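Local coordinates for Ras-related protein Rab-7L1 (Homo sapiens, PDB 6HH2) that binds and hydrolyses GTP as a Rab-family switch in vesicle trafficking, maintains endosome–trans-Golgi integrity, and recruits the kinase LRRK2 to the Golgi and stimulates it, at residues K12-G17 / R78-D83. The protein carries 4 engineered substitutions. Sequence-based numbering, arbitrary orientation.
Sequences KVLVVG and RLYYRD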
# COMPACT_ATOMS: atom_id res chain seq x y z
N LYS A 12 -5.07 -7.18 6.03
CA LYS A 12 -5.73 -6.07 5.36
C LYS A 12 -4.69 -4.99 5.11
O LYS A 12 -4.02 -4.53 6.05
CB LYS A 12 -6.87 -5.57 6.26
CG LYS A 12 -7.46 -4.20 5.86
CD LYS A 12 -8.74 -3.90 6.61
CE LYS A 12 -9.20 -2.49 6.16
NZ LYS A 12 -10.50 -2.13 6.85
N VAL A 13 -4.49 -4.64 3.84
CA VAL A 13 -3.44 -3.70 3.44
C VAL A 13 -4.14 -2.48 2.85
O VAL A 13 -4.94 -2.60 1.91
CB VAL A 13 -2.53 -4.34 2.39
CG1 VAL A 13 -1.50 -3.32 1.91
CG2 VAL A 13 -1.86 -5.60 3.01
N LEU A 14 -3.83 -1.30 3.39
CA LEU A 14 -4.41 -0.04 2.87
C LEU A 14 -3.53 0.50 1.77
O LEU A 14 -2.31 0.61 1.95
CB LEU A 14 -4.47 0.98 4.00
CG LEU A 14 -5.13 0.47 5.26
CD1 LEU A 14 -5.17 1.58 6.32
CD2 LEU A 14 -6.57 -0.03 4.93
N VAL A 15 -4.09 0.78 0.60
CA VAL A 15 -3.40 1.44 -0.49
C VAL A 15 -3.92 2.86 -0.58
O VAL A 15 -5.08 3.11 -0.94
CB VAL A 15 -3.60 0.72 -1.81
CG1 VAL A 15 -2.83 1.42 -2.92
CG2 VAL A 15 -3.18 -0.77 -1.64
N VAL A 16 -3.13 3.81 -0.12
CA VAL A 16 -3.53 5.20 0.06
C VAL A 16 -2.56 6.09 -0.69
O VAL A 16 -1.47 5.70 -1.07
CB VAL A 16 -3.67 5.66 1.52
CG1 VAL A 16 -4.73 4.84 2.26
CG2 VAL A 16 -2.32 5.64 2.26
N GLY A 17 -2.96 7.34 -0.85
CA GLY A 17 -2.21 8.29 -1.63
C GLY A 17 -3.16 9.18 -2.40
O GLY A 17 -4.36 8.91 -2.50
N ARG A 78 -13.08 5.43 9.26
CA ARG A 78 -12.96 4.25 10.15
C ARG A 78 -13.27 2.93 9.45
O ARG A 78 -12.53 1.96 9.64
CB ARG A 78 -13.81 4.42 11.39
CG ARG A 78 -13.68 3.25 12.37
CD ARG A 78 -14.42 3.55 13.65
NE ARG A 78 -13.93 4.78 14.27
CZ ARG A 78 -14.59 5.94 14.23
NH1 ARG A 78 -15.78 6.04 13.61
NH2 ARG A 78 -14.06 7.02 14.83
N LEU A 79 -14.34 2.82 8.67
CA LEU A 79 -14.59 1.54 7.99
C LEU A 79 -13.42 1.18 7.06
O LEU A 79 -13.05 0.00 6.93
CB LEU A 79 -15.90 1.60 7.20
CG LEU A 79 -17.14 1.63 8.06
CD1 LEU A 79 -18.40 1.64 7.15
CD2 LEU A 79 -17.16 0.42 9.01
N TYR A 80 -12.81 2.18 6.42
CA TYR A 80 -11.66 1.93 5.57
C TYR A 80 -10.45 1.45 6.37
O TYR A 80 -9.83 0.43 6.02
CB TYR A 80 -11.35 3.22 4.79
CG TYR A 80 -10.15 3.03 3.93
CD1 TYR A 80 -10.22 2.37 2.69
CD2 TYR A 80 -8.89 3.48 4.36
CE1 TYR A 80 -9.09 2.18 1.91
CE2 TYR A 80 -7.75 3.28 3.61
CZ TYR A 80 -7.86 2.65 2.37
OH TYR A 80 -6.72 2.47 1.65
N TYR A 81 -10.03 2.21 7.41
CA TYR A 81 -8.72 1.87 8.00
C TYR A 81 -8.79 0.77 9.05
O TYR A 81 -7.75 0.16 9.34
CB TYR A 81 -8.01 3.13 8.60
CG TYR A 81 -8.69 3.80 9.78
CD1 TYR A 81 -8.78 3.19 11.04
CD2 TYR A 81 -9.30 5.06 9.65
CE1 TYR A 81 -9.43 3.80 12.11
CE2 TYR A 81 -9.89 5.68 10.72
CZ TYR A 81 -10.02 5.06 11.96
OH TYR A 81 -10.65 5.65 13.02
N ARG A 82 -9.95 0.43 9.60
CA ARG A 82 -10.00 -0.40 10.80
C ARG A 82 -9.38 -1.76 10.53
O ARG A 82 -9.53 -2.35 9.46
CB ARG A 82 -11.43 -0.54 11.33
CG ARG A 82 -12.41 -1.22 10.39
CD ARG A 82 -13.81 -1.28 11.07
NE ARG A 82 -14.71 -2.11 10.27
CZ ARG A 82 -15.94 -2.43 10.65
NH1 ARG A 82 -16.41 -2.02 11.82
NH2 ARG A 82 -16.69 -3.18 9.83
N ASP A 83 -8.58 -2.21 11.51
CA ASP A 83 -8.01 -3.57 11.53
C ASP A 83 -6.95 -3.82 10.46
O ASP A 83 -6.62 -4.97 10.17
CB ASP A 83 -9.11 -4.64 11.47
CG ASP A 83 -10.14 -4.48 12.57
OD1 ASP A 83 -9.72 -4.41 13.74
OD2 ASP A 83 -11.36 -4.37 12.27
O HOH W 1 -5.17 -7.06 8.98
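Tyr-80 reaches across to the strand so that one face of its ring lies beneath Leu-14 CD2, which sits 4.2 Å from the Tyr-80 ring centroid and 27° off the ring normal, a CH-pi contact. Its CG is anti to the backbone N (chi1 178°), which carries the phenol in among Leu-14, Val-15 and Val-16. There Val-16 CG1 packs on Tyr-80 CE2 at 3.7 Å, the two side chains crossing obliquely, while Tyr-80 OH hydrogen-bonds to the carbonyl O of Trp-65. The other branch of Leu-14 serves a different neighbour, CD1 resting on Tyr-81 CB at 4.0 Å.

Lys-12 supplies the polar half. Its chain, anti at every torsion, runs straight out from the strand to the end of helix 78-81, placing NZ 2.8 Å from Tyr-80 O and 2.8 Å from Arg-82 O. The two bonds differ in geometry: NZ meets Arg-82 O in the carbonyl plane, on a lone pair, but stands above the carbonyl plane of Tyr-80, 56° out of it. A weak third bond goes to Leu-79 O. The ammonium thus gathers carbonyls at the C-terminal end of the helix, where the carbonyl oxygens would be expected to favour its positive charge. A water accepts from Lys-12 N (3.0 Å) and donates to Asp-83 O, linking the backbones.

The short helix, part of the switch II region of this Ras-like fold, packs against the central parallel strand 8-17, whose flanking strands are 58-66 and 86-92; Val-16 also touches Trp-105 of helix 96-112, and Tyr-81 touches Lys-112 of that helix.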